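Local coordinates for gliding motility protein MglB (Myxococcus xanthus, PDB 6IZW) that probably serves as a molecular adaptor in gliding motility and may act as a guanyl-nucleotide exchange factor, at residues S57-N62 / R98-V103; G61-M66 / E75-N80; Y91-G96 / L116-A121. The protein carries 1 engineered substitution. All blocks are in the same frame, centred on the assembly; numbering follows the deposited sequence.

Interaction 1 (S57-N62 / R98-V103). With SO4 (sulfate ion), chain H.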
ATOM      1  N   SER B  57      -6.279  -4.578   0.269  1.00 45.26           N
ATOM      2  CA  SER B  57      -5.402  -3.516  -0.217  1.00 47.08           C
ATOM      3  C   SER B  57      -4.523  -2.974   0.907  1.00 40.24           C
ATOM      4  O   SER B  57      -3.334  -2.719   0.706  1.00 35.62           O
ATOM      5  CB  SER B  57      -6.247  -2.397  -0.839  1.00 44.66           C
ATOM      6  OG  SER B  57      -5.430  -1.398  -1.409  1.00 47.82           O
ATOM      7  N   LEU B  58      -5.109  -2.787   2.089  1.00 40.84           N
ATOM      8  CA  LEU B  58      -4.347  -2.383   3.258  1.00 45.26           C
ATOM      9  C   LEU B  58      -3.374  -3.478   3.678  1.00 46.89           C
ATOM     10  O   LEU B  58      -2.232  -3.193   4.067  1.00 43.66           O
ATOM     11  CB  LEU B  58      -5.306  -2.049   4.394  1.00 43.49           C
ATOM     12  CG  LEU B  58      -6.249  -0.884   4.135  1.00 48.73           C
ATOM     13  CD1 LEU B  58      -7.430  -0.959   5.092  1.00 48.00           C
ATOM     14  CD2 LEU B  58      -5.502   0.448   4.291  1.00 39.73           C
ATOM     15  N   THR B  59      -3.806  -4.735   3.582  1.00 42.68           N
ATOM     16  CA  THR B  59      -2.941  -5.840   3.958  1.00 39.29           C
ATOM     17  C   THR B  59      -1.694  -5.851   3.098  1.00 41.10           C
ATOM     18  O   THR B  59      -0.573  -5.902   3.614  1.00 47.56           O
ATOM     19  CB  THR B  59      -3.700  -7.163   3.842  1.00 48.68           C
ATOM     20  OG1 THR B  59      -4.677  -7.241   4.890  1.00 46.51           O
ATOM     21  CG2 THR B  59      -2.749  -8.350   3.939  1.00 45.81           C
ATOM     22  N   ALA B  60      -1.862  -5.782   1.779  1.00 45.83           N
ATOM     23  CA  ALA B  60      -0.694  -5.851   0.914  1.00 42.21           C
ATOM     24  C   ALA B  60       0.170  -4.613   1.061  1.00 42.07           C
ATOM     25  O   ALA B  60       1.391  -4.684   0.874  1.00 45.57           O
ATOM     26  CB  ALA B  60      -1.117  -6.043  -0.540  1.00 43.47           C
ATOM     27  N   GLY B  61      -0.440  -3.470   1.385  1.00 48.64           N
ATOM     28  CA  GLY B  61       0.348  -2.287   1.687  1.00 44.44           C
ATOM     29  C   GLY B  61       1.155  -2.458   2.961  1.00 43.42           C
ATOM     30  O   GLY B  61       2.355  -2.171   2.999  1.00 43.69           O
ATOM     31  N   ASN B  62       0.505  -2.948   4.017  1.00 40.44           N
ATOM     32  CA  ASN B  62       1.206  -3.232   5.264  1.00 49.24           C
ATOM     33  C   ASN B  62       2.376  -4.188   5.031  1.00 50.48           C
ATOM     34  O   ASN B  62       3.521  -3.881   5.386  1.00 51.16           O
ATOM     35  CB  ASN B  62       0.218  -3.800   6.285  1.00 48.17           C
ATOM     36  CG  ASN B  62       0.896  -4.362   7.518  1.00 57.21           C
ATOM     37  OD1 ASN B  62       2.049  -4.061   7.804  1.00 68.37           O
ATOM     38  ND2 ASN B  62       0.180  -5.193   8.254  1.00 66.00           N
ATOM     39  N   ARG B  98       4.419 -14.763  -3.549  1.00 73.12           N
ATOM     40  CA  ARG B  98       3.594 -13.610  -3.890  1.00 68.95           C
ATOM     41  C   ARG B  98       2.240 -13.599  -3.196  1.00 65.32           C
ATOM     42  O   ARG B  98       1.397 -12.768  -3.544  1.00 69.73           O
ATOM     43  CB  ARG B  98       3.414 -13.493  -5.430  1.00 72.23           C
ATOM     44  CG  ARG B  98       2.643 -14.661  -6.112  1.00 76.77           C
ATOM     45  CD  ARG B  98       2.507 -14.503  -7.685  1.00 84.67           C
ATOM     46  NE  ARG B  98       1.515 -13.522  -8.180  1.00 83.37           N
ATOM     47  CZ  ARG B  98       1.795 -12.365  -8.811  1.00 83.61           C
ATOM     48  NH1 ARG B  98       3.056 -11.985  -9.063  1.00 84.31           N
ATOM     49  NH2 ARG B  98       0.772 -11.580  -9.199  1.00 80.80           N
ATOM     50  N   VAL B  99       2.025 -14.431  -2.182  1.00 61.93           N
ATOM     51  CA  VAL B  99       0.710 -14.572  -1.580  1.00 58.33           C
ATOM     52  C   VAL B  99       0.817 -14.289  -0.090  1.00 59.73           C
ATOM     53  O   VAL B  99       1.894 -14.357   0.503  1.00 65.27           O
ATOM     54  CB  VAL B  99       0.130 -15.974  -1.845  1.00 65.46           C
ATOM     55  CG1 VAL B  99      -1.341 -16.000  -1.589  1.00 62.05           C
ATOM     56  CG2 VAL B  99       0.409 -16.370  -3.276  1.00 66.56           C
ATOM     57  N   VAL B 100      -0.320 -13.938   0.508  1.00 53.56           N
ATOM     58  CA  VAL B 100      -0.414 -13.616   1.925  1.00 56.63           C
ATOM     59  C   VAL B 100      -1.735 -14.174   2.425  1.00 61.17           C
ATOM     60  O   VAL B 100      -2.791 -13.843   1.876  1.00 61.96           O
ATOM     61  CB  VAL B 100      -0.357 -12.098   2.193  1.00 55.39           C
ATOM     62  CG1 VAL B 100      -0.609 -11.796   3.666  1.00 51.75           C
ATOM     63  CG2 VAL B 100       0.960 -11.508   1.732  1.00 56.10           C
ATOM     64  N   LEU B 101      -1.695 -15.007   3.466  1.00 62.93           N
ATOM     65  CA  LEU B 101      -2.928 -15.490   4.072  1.00 66.26           C
ATOM     66  C   LEU B 101      -3.189 -14.713   5.348  1.00 61.07           C
ATOM     67  O   LEU B 101      -2.268 -14.433   6.113  1.00 68.31           O
ATOM     68  CB  LEU B 101      -2.885 -16.991   4.372  1.00 70.64           C
ATOM     69  CG  LEU B 101      -4.245 -17.715   4.324  1.00 71.82           C
ATOM     70  CD1 LEU B 101      -4.019 -19.209   4.342  1.00 79.17           C
ATOM     71  CD2 LEU B 101      -5.227 -17.326   5.440  1.00 69.21           C
ATOM     72  N   VAL B 102      -4.445 -14.354   5.558  1.00 59.91           N
ATOM     73  CA  VAL B 102      -4.848 -13.501   6.663  1.00 64.93           C
ATOM     74  C   VAL B 102      -5.996 -14.174   7.395  1.00 70.84           C
ATOM     75  O   VAL B 102      -6.922 -14.711   6.772  1.00 72.29           O
ATOM     76  CB  VAL B 102      -5.269 -12.095   6.186  1.00 65.10           C
ATOM     77  CG1 VAL B 102      -5.856 -11.306   7.341  1.00 68.98           C
ATOM     78  CG2 VAL B 102      -4.099 -11.359   5.563  1.00 60.50           C
ATOM     79  N   VAL B 103      -5.921 -14.155   8.721  1.00 70.69           N
ATOM     80  CA  VAL B 103      -6.961 -14.667   9.597  1.00 70.91           C
ATOM     81  C   VAL B 103      -7.182 -13.633  10.687  1.00 72.58           C
ATOM     82  O   VAL B 103      -6.233 -13.258  11.386  1.00 76.35           O
ATOM     83  CB  VAL B 103      -6.576 -16.023  10.216  1.00 76.54           C
ATOM     84  CG1 VAL B 103      -7.802 -16.708  10.797  1.00 80.50           C
ATOM     85  CG2 VAL B 103      -5.901 -16.915   9.184  1.00 71.53           C
TER
HETATM   86  S   SO4 H 201       3.288  -9.637 -10.413  1.00106.42           S
HETATM   87  O1  SO4 H 201       1.951  -9.287 -10.868  1.00 84.73           O
HETATM   88  O2  SO4 H 201       3.223 -11.010  -9.905  1.00 98.57           O
HETATM   89  O3  SO4 H 201       3.732  -8.727  -9.377  1.00 79.41           O
HETATM   90  O4  SO4 H 201       4.182  -9.527 -11.577  1.00 84.05           O
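In the Roadblock/LC7 fold the long helix 52-72 crosses one face of the antiparallel sheet, and Thr-59 is the residue through which its segment 57-62 touches Val-100 and Val-102 of strand 99-106. The contact is small, with 98 Å² buried, entirely apolar, and no hydrogen bond spans it. The nearest CA atoms across the contact are Thr-59 CA and Val-102 CA, 8.3 Å apart, and only side chains touch. The methyl CG2 of Thr-59 does all the touching from the helix side. It meets Val-102 CG2 tip to tip at 3.7 Å, whereas the Val-100 side chain slides past it in the opposite direction, with Thr-59 CG2 and Val-100 CG1 4.1 Å apart. The threonine rotamer sorts its two branches: the hydroxyl lies beside its own backbone N (chi1 -71°) and is hydrogen-bonded to Leu-55 O one turn back, so that the methyl is left for the strand. Just before the strand, Arg-98 adjoins a sulfate, probably from the crystallisation liquor, but the two are modelled too close together for the details of that approach to be trusted. Around the contact, Phe-32 of strand 28-35 touches both Thr-59 and Val-102, and Leu-90 and Met-92 of strand 88-94 also pack on Val-102. The alternate residues Val-99, Leu-101 and Val-103 pack on helix 111-130 across the sheet.

Interaction 2 (G61-M66 / E75-N80)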
ATOM      1  N   GLY B  61      -0.440  -3.470   1.385  1.00 48.64           N
ATOM      2  CA  GLY B  61       0.348  -2.287   1.687  1.00 44.44           C
ATOM      3  C   GLY B  61       1.155  -2.458   2.961  1.00 43.42           C
ATOM      4  O   GLY B  61       2.355  -2.171   2.999  1.00 43.69           O
ATOM      5  N   ASN B  62       0.505  -2.948   4.017  1.00 40.44           N
ATOM      6  CA  ASN B  62       1.206  -3.232   5.264  1.00 49.24           C
ATOM      7  C   ASN B  62       2.376  -4.188   5.031  1.00 50.48           C
ATOM      8  O   ASN B  62       3.521  -3.881   5.386  1.00 51.16           O
ATOM      9  CB  ASN B  62       0.218  -3.800   6.285  1.00 48.17           C
ATOM     10  CG  ASN B  62       0.896  -4.362   7.518  1.00 57.21           C
ATOM     11  OD1 ASN B  62       2.049  -4.061   7.804  1.00 68.37           O
ATOM     12  ND2 ASN B  62       0.180  -5.193   8.254  1.00 66.00           N
ATOM     13  N   VAL B  63       2.112  -5.338   4.406  1.00 46.14           N
ATOM     14  CA  VAL B  63       3.157  -6.343   4.216  1.00 51.43           C
ATOM     15  C   VAL B  63       4.294  -5.781   3.378  1.00 50.45           C
ATOM     16  O   VAL B  63       5.469  -6.043   3.656  1.00 55.12           O
ATOM     17  CB  VAL B  63       2.570  -7.623   3.586  1.00 50.86           C
ATOM     18  CG1 VAL B  63       3.679  -8.477   2.945  1.00 41.92           C
ATOM     19  CG2 VAL B  63       1.789  -8.413   4.632  1.00 46.18           C
ATOM     20  N   ALA B  64       3.969  -4.988   2.349  1.00 45.53           N
ATOM     21  CA  ALA B  64       5.021  -4.402   1.520  1.00 43.43           C
ATOM     22  C   ALA B  64       5.860  -3.395   2.304  1.00 47.79           C
ATOM     23  O   ALA B  64       7.070  -3.270   2.062  1.00 43.38           O
ATOM     24  CB  ALA B  64       4.412  -3.743   0.284  1.00 37.40           C
ATOM     25  N   ALA B  65       5.237  -2.643   3.220  1.00 42.36           N
ATOM     26  CA  ALA B  65       6.014  -1.700   4.021  1.00 48.24           C
ATOM     27  C   ALA B  65       6.920  -2.439   4.999  1.00 48.44           C
ATOM     28  O   ALA B  65       8.079  -2.056   5.191  1.00 44.92           O
ATOM     29  CB  ALA B  65       5.091  -0.727   4.763  1.00 38.34           C
HETATM   30  N   MSE B  66       6.418  -3.506   5.608  1.00 46.88           N
HETATM   31  CA  MSE B  66       7.250  -4.353   6.458  1.00 55.40           C
HETATM   32  C   MSE B  66       8.344  -5.007   5.649  1.00 56.50           C
HETATM   33  O   MSE B  66       9.461  -5.167   6.140  1.00 56.81           O
HETATM   34  CB  MSE B  66       6.425  -5.423   7.159  1.00 54.15           C
HETATM   35  CG  MSE B  66       5.642  -4.886   8.343  1.00 71.86           C
HETATM   36 SE   MSE B  66       6.717  -3.713   9.504  1.00117.22          SE
HETATM   37  CE  MSE B  66       8.206  -4.925   9.857  1.00 75.04           C
ATOM     38  N   GLU B  75      17.362  -7.932   7.023  1.00 74.86           N
ATOM     39  CA  GLU B  75      16.649  -9.167   7.328  1.00 74.03           C
ATOM     40  C   GLU B  75      15.909  -9.622   6.077  1.00 72.76           C
ATOM     41  O   GLU B  75      15.903  -8.944   5.048  1.00 72.67           O
ATOM     42  CB  GLU B  75      15.664  -8.988   8.498  1.00 71.96           C
ATOM     43  CG  GLU B  75      16.298  -8.927   9.890  1.00 73.29           C
ATOM     44  CD  GLU B  75      16.290 -10.275  10.615  1.00 83.31           C
ATOM     45  OE1 GLU B  75      15.443 -11.138  10.280  1.00 81.38           O
ATOM     46  OE2 GLU B  75      17.136 -10.471  11.523  1.00 78.67           O
ATOM     47  N   ASN B  76      15.298 -10.795   6.164  1.00 76.34           N
ATOM     48  CA  ASN B  76      14.385 -11.240   5.124  1.00 82.28           C
ATOM     49  C   ASN B  76      12.959 -10.864   5.523  1.00 77.56           C
ATOM     50  O   ASN B  76      12.698 -10.450   6.656  1.00 79.19           O
ATOM     51  CB  ASN B  76      14.527 -12.749   4.888  1.00 76.72           C
ATOM     52  CG  ASN B  76      15.910 -13.136   4.371  1.00 79.76           C
ATOM     53  OD1 ASN B  76      16.401 -12.573   3.389  1.00 80.42           O
ATOM     54  ND2 ASN B  76      16.545 -14.097   5.036  1.00 80.44           N
ATOM     55  N   GLU B  77      12.034 -10.978   4.572  1.00 73.22           N
ATOM     56  CA  GLU B  77      10.645 -10.633   4.857  1.00 77.20           C
ATOM     57  C   GLU B  77      10.166 -11.415   6.071  1.00 79.16           C
ATOM     58  O   GLU B  77      10.299 -12.642   6.123  1.00 83.39           O
ATOM     59  CB  GLU B  77       9.765 -10.920   3.633  1.00 77.24           C
ATOM     60  CG  GLU B  77       8.369 -10.259   3.656  1.00 82.60           C
ATOM     61  CD  GLU B  77       7.980  -9.581   2.320  1.00 83.95           C
ATOM     62  OE1 GLU B  77       8.709  -9.743   1.310  1.00 85.72           O
ATOM     63  OE2 GLU B  77       6.936  -8.884   2.281  1.00 75.65           O
ATOM     64  N   PHE B  78       9.668 -10.702   7.072  1.00 70.25           N
ATOM     65  CA  PHE B  78       9.181 -11.363   8.271  1.00 75.18           C
ATOM     66  C   PHE B  78       8.102 -12.361   7.880  1.00 77.10           C
ATOM     67  O   PHE B  78       7.073 -11.958   7.316  1.00 77.07           O
ATOM     68  CB  PHE B  78       8.645 -10.352   9.281  1.00 74.87           C
ATOM     69  CG  PHE B  78       9.685  -9.383   9.764  1.00 75.02           C
ATOM     70  CD1 PHE B  78      10.646  -9.775  10.680  1.00 80.60           C
ATOM     71  CD2 PHE B  78       9.722  -8.085   9.286  1.00 76.72           C
ATOM     72  CE1 PHE B  78      11.615  -8.887  11.128  1.00 72.60           C
ATOM     73  CE2 PHE B  78      10.689  -7.196   9.729  1.00 75.38           C
ATOM     74  CZ  PHE B  78      11.634  -7.599  10.652  1.00 72.74           C
ATOM     75  N   PRO B  79       8.298 -13.658   8.134  1.00 83.14           N
ATOM     76  CA  PRO B  79       7.371 -14.666   7.595  1.00 76.03           C
ATOM     77  C   PRO B  79       5.936 -14.459   8.016  1.00 73.61           C
ATOM     78  O   PRO B  79       5.032 -14.927   7.317  1.00 73.25           O
ATOM     79  CB  PRO B  79       7.925 -15.983   8.153  1.00 77.06           C
ATOM     80  CG  PRO B  79       8.643 -15.583   9.394  1.00 82.17           C
ATOM     81  CD  PRO B  79       9.272 -14.253   9.063  1.00 78.81           C
ATOM     82  N   ASN B  80       5.686 -13.783   9.130  1.00 73.93           N
ATOM     83  CA  ASN B  80       4.312 -13.517   9.527  1.00 75.65           C
ATOM     84  C   ASN B  80       4.289 -12.275  10.410  1.00 71.28           C
ATOM     85  O   ASN B  80       5.319 -11.650  10.670  1.00 75.23           O
ATOM     86  CB  ASN B  80       3.674 -14.744  10.204  1.00 76.31           C
ATOM     87  CG  ASN B  80       4.609 -15.465  11.152  1.00 78.42           C
ATOM     88  OD1 ASN B  80       4.674 -15.141  12.336  1.00 81.41           O
ATOM     89  ND2 ASN B  80       5.314 -16.475  10.643  1.00 80.77           N
TER
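Glu-77 and Phe-78 lie against Val-63 and Met-66 where the chain, having left helix 52-72 of the Roadblock/LC7 fold, runs back alongside it toward strand 80-83. At the start of this return Glu-75 turns to the second subunit, where its carboxylate accepts a hydrogen bond from Ala-86 N of that subunit. Two residues on, Glu-77 has its CA 7.3 Å from Met-66 CA, the closest CA pair of the two segments. Its side chain extends with CG opposite the backbone N (chi1 -164°), then bends at chi2 to bring the carboxylate to the helix. The Glu-77 and Val-63 side chains cross at about a right angle, with Glu-77 OE2 3.3 Å from Val-63 CG1. Glu-77 OE2 is also 3.5 Å from Val-63 O, a pairing of two acceptors that contributes no bond; the charge is instead met at Glu-77 OE1, which forms a salt bridge with Lys-36 NZ. Phe-78 follows, its CB directed toward the helix. Selenomethionine Met-66 folds at both chi2 (-45°) and chi3, bringing its terminal methyl obliquely against the CD2-CE2 bond of that ring: Met-66 CE is 3.4 Å from Phe-78 CE2 and 3.6 Å from Phe-78 CD2. Phe-78 also packs on Glu-84 of the second subunit, and Met-66 on its His-83. Past the ring the loop joins the sheet, with Pro-79 O accepting a backbone hydrogen bond from Ile-94 N.

Interaction 3 (Y91-G96 / L116-A121)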
ATOM      1  N   TYR B  91      -3.910 -12.164  12.593  1.00 72.09           N
ATOM      2  CA  TYR B  91      -2.622 -12.761  12.276  1.00 74.80           C
ATOM      3  C   TYR B  91      -2.580 -13.033  10.780  1.00 70.50           C
ATOM      4  O   TYR B  91      -3.599 -13.398  10.185  1.00 68.22           O
ATOM      5  CB  TYR B  91      -2.388 -14.062  13.087  1.00 75.93           C
ATOM      6  CG  TYR B  91      -1.224 -14.915  12.622  1.00 71.55           C
ATOM      7  CD1 TYR B  91       0.029 -14.801  13.220  1.00 77.13           C
ATOM      8  CD2 TYR B  91      -1.380 -15.851  11.611  1.00 74.45           C
ATOM      9  CE1 TYR B  91       1.104 -15.582  12.802  1.00 76.48           C
ATOM     10  CE2 TYR B  91      -0.312 -16.639  11.185  1.00 80.34           C
ATOM     11  CZ  TYR B  91       0.929 -16.500  11.787  1.00 80.07           C
ATOM     12  OH  TYR B  91       2.000 -17.276  11.378  1.00 85.22           O
HETATM   13  N   MSE B  92      -1.407 -12.824  10.176  1.00 69.93           N
HETATM   14  CA  MSE B  92      -1.185 -13.026   8.738  1.00 66.08           C
HETATM   15  C   MSE B  92       0.154 -13.713   8.493  1.00 70.37           C
HETATM   16  O   MSE B  92       1.078 -13.531   9.275  1.00 75.21           O
HETATM   17  CB  MSE B  92      -1.185 -11.690   7.995  1.00 69.19           C
HETATM   18  CG  MSE B  92      -1.845 -10.557   8.751  1.00 75.20           C
HETATM   19 SE   MSE B  92      -1.576  -8.806   7.911  1.00113.39          SE
HETATM   20  CE  MSE B  92       0.298  -8.551   8.178  1.00 76.78           C
ATOM     21  N   THR B  93       0.287 -14.463   7.400  1.00 67.34           N
ATOM     22  CA  THR B  93       1.564 -15.089   7.078  1.00 69.11           C
ATOM     23  C   THR B  93       1.757 -15.155   5.566  1.00 71.36           C
ATOM     24  O   THR B  93       0.796 -15.359   4.811  1.00 71.42           O
ATOM     25  CB  THR B  93       1.680 -16.500   7.681  1.00 73.62           C
ATOM     26  OG1 THR B  93       2.777 -17.201   7.074  1.00 74.83           O
ATOM     27  CG2 THR B  93       0.397 -17.291   7.469  1.00 71.26           C
ATOM     28  N   ILE B  94       3.006 -14.986   5.142  1.00 62.74           N
ATOM     29  CA  ILE B  94       3.369 -15.065   3.732  1.00 66.46           C
ATOM     30  C   ILE B  94       3.382 -16.532   3.308  1.00 72.09           C
ATOM     31  O   ILE B  94       4.063 -17.361   3.920  1.00 75.55           O
ATOM     32  CB  ILE B  94       4.727 -14.393   3.471  1.00 61.48           C
ATOM     33  CG1 ILE B  94       4.589 -12.867   3.535  1.00 68.02           C
ATOM     34  CG2 ILE B  94       5.261 -14.769   2.103  1.00 60.54           C
ATOM     35  CD1 ILE B  94       4.801 -12.274   4.910  1.00 71.19           C
ATOM     36  N   VAL B  95       2.611 -16.853   2.265  1.00 73.16           N
ATOM     37  CA  VAL B  95       2.493 -18.205   1.731  1.00 65.72           C
ATOM     38  C   VAL B  95       3.099 -18.217   0.336  1.00 70.11           C
ATOM     39  O   VAL B  95       2.421 -17.910  -0.651  1.00 80.22           O
ATOM     40  CB  VAL B  95       1.023 -18.674   1.698  1.00 69.38           C
ATOM     41  CG1 VAL B  95       0.922 -20.088   1.155  1.00 72.07           C
ATOM     42  CG2 VAL B  95       0.384 -18.571   3.074  1.00 72.41           C
ATOM     43  N   GLY B  96       4.377 -18.560   0.240  1.00 69.49           N
ATOM     44  CA  GLY B  96       5.044 -18.599  -1.045  1.00 65.92           C
ATOM     45  C   GLY B  96       5.757 -17.304  -1.348  1.00 69.40           C
ATOM     46  O   GLY B  96       6.176 -16.593  -0.433  1.00 76.83           O
ATOM     47  N   LEU B 116      -1.927 -23.146  14.613  1.00 92.98           N
ATOM     48  CA  LEU B 116      -1.982 -24.571  14.307  1.00 94.53           C
ATOM     49  C   LEU B 116      -2.603 -24.805  12.935  1.00 92.76           C
ATOM     50  O   LEU B 116      -1.958 -25.346  12.030  1.00 91.57           O
ATOM     51  CB  LEU B 116      -2.782 -25.304  15.394  1.00 97.67           C
ATOM     52  CG  LEU B 116      -2.970 -26.832  15.323  1.00101.23           C
ATOM     53  CD1 LEU B 116      -4.220 -27.247  14.538  1.00 99.13           C
ATOM     54  CD2 LEU B 116      -1.724 -27.532  14.771  1.00 96.99           C
ATOM     55  N   ARG B 117      -3.869 -24.412  12.776  1.00 93.13           N
ATOM     56  CA  ARG B 117      -4.547 -24.578  11.496  1.00 97.27           C
ATOM     57  C   ARG B 117      -3.804 -23.860  10.373  1.00 98.87           C
ATOM     58  O   ARG B 117      -3.860 -24.291   9.213  1.00101.14           O
ATOM     59  CB  ARG B 117      -5.987 -24.069  11.606  1.00 96.01           C
ATOM     60  N   ILE B 118      -3.083 -22.786  10.702  1.00 94.71           N
ATOM     61  CA  ILE B 118      -2.362 -22.020   9.691  1.00 93.91           C
ATOM     62  C   ILE B 118      -1.105 -22.751   9.234  1.00 94.05           C
ATOM     63  O   ILE B 118      -0.671 -22.591   8.086  1.00 96.14           O
ATOM     64  CB  ILE B 118      -2.054 -20.614  10.239  1.00 94.55           C
ATOM     65  CG1 ILE B 118      -3.242 -19.684   9.981  1.00 90.63           C
ATOM     66  CG2 ILE B 118      -0.766 -20.044   9.647  1.00 91.74           C
ATOM     67  CD1 ILE B 118      -3.309 -18.524  10.930  1.00 90.47           C
ATOM     68  N   LYS B 119      -0.499 -23.562  10.105  1.00 94.04           N
ATOM     69  CA  LYS B 119       0.626 -24.389   9.675  1.00 97.88           C
ATOM     70  C   LYS B 119       0.213 -25.337   8.553  1.00 98.30           C
ATOM     71  O   LYS B 119       0.999 -25.613   7.636  1.00 97.93           O
ATOM     72  CB  LYS B 119       1.186 -25.171  10.865  1.00 95.36           C
ATOM     73  N   LYS B 120      -1.025 -25.832   8.600  1.00 94.43           N
ATOM     74  CA  LYS B 120      -1.527 -26.790   7.625  1.00 98.66           C
ATOM     75  C   LYS B 120      -2.088 -26.101   6.383  1.00 98.27           C
ATOM     76  O   LYS B 120      -1.723 -26.455   5.256  1.00 95.63           O
ATOM     77  CB  LYS B 120      -2.596 -27.679   8.269  1.00 96.25           C
ATOM     78  N   ALA B 121      -2.976 -25.122   6.577  1.00 98.68           N
ATOM     79  CA  ALA B 121      -3.564 -24.414   5.443  1.00 93.73           C
ATOM     80  C   ALA B 121      -2.490 -23.804   4.547  1.00 89.91           C
ATOM     81  O   ALA B 121      -2.561 -23.915   3.318  1.00 93.06           O
ATOM     82  CB  ALA B 121      -4.529 -23.339   5.940  1.00 88.04           C
TER
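Ile-118, which loses more surface here than any other residue of the two segments, is the one helix side chain that reaches Tyr-91 and Thr-93 on the sheet. Its two branches divide the work. The end of the longer one, CD1, comes obliquely onto the CD2-CE2 bond of the tyrosine ring, with Ile-118 CD1 3.4 Å from Tyr-91 CD2 and 3.5 Å from Tyr-91 CE2. The branch methyl serves both strand residues: Ile-118 CG2 is 3.8 Å from Tyr-91 CE2 and 3.7 Å from Thr-93 CG2. Helix 111-130 is here laid on the face of the Roadblock/LC7 sheet that faces away from helix 52-72, and Tyr-91 and Thr-93, two residues apart on strand 88-94, both point to it while Met-92 between them points away. Leu-22 of helix 9-25 and Val-103 of strand 99-106 also touch Ile-118. Tyr-91 holds its ring out from the strand with CG opposite the backbone N (chi1 167°). In Thr-93 the hydroxyl takes that same position (chi1 166°), which leaves CG2 between N and the carbonyl carbon; the Thr-93 and Ile-118 side chains run past each other in opposite directions. Thr-93 OG1 is hydrogen-bonded to Pro-79 O, just before strand 80-83.

Overall arrangement
Interactions 1 and 3 lie on the two faces of one antiparallel Roadblock/LC7 sheet; interaction 2 lies beyond the first, between helix 52-72 and the loop after it. Centres are 10 to 14 Å apart. Interactions 1 and 2 share Gly-61 and Asn-62, and Val-100 CG2 touches Val-63 CG1 between them. Interaction 3 sits against helix 111-130; its strand 88-94 is joined to strand 99-106 of interaction 1 by probable backbone hydrogen bonds, Val-103 with Tyr-91 and Leu-101 with Thr-93. Along the chain interaction 2 closes before interaction 3 opens, while 1 and 3 alternate. The helix 52-72 face meets both the second subunit and the chain of another protein; interaction 3 touches neither.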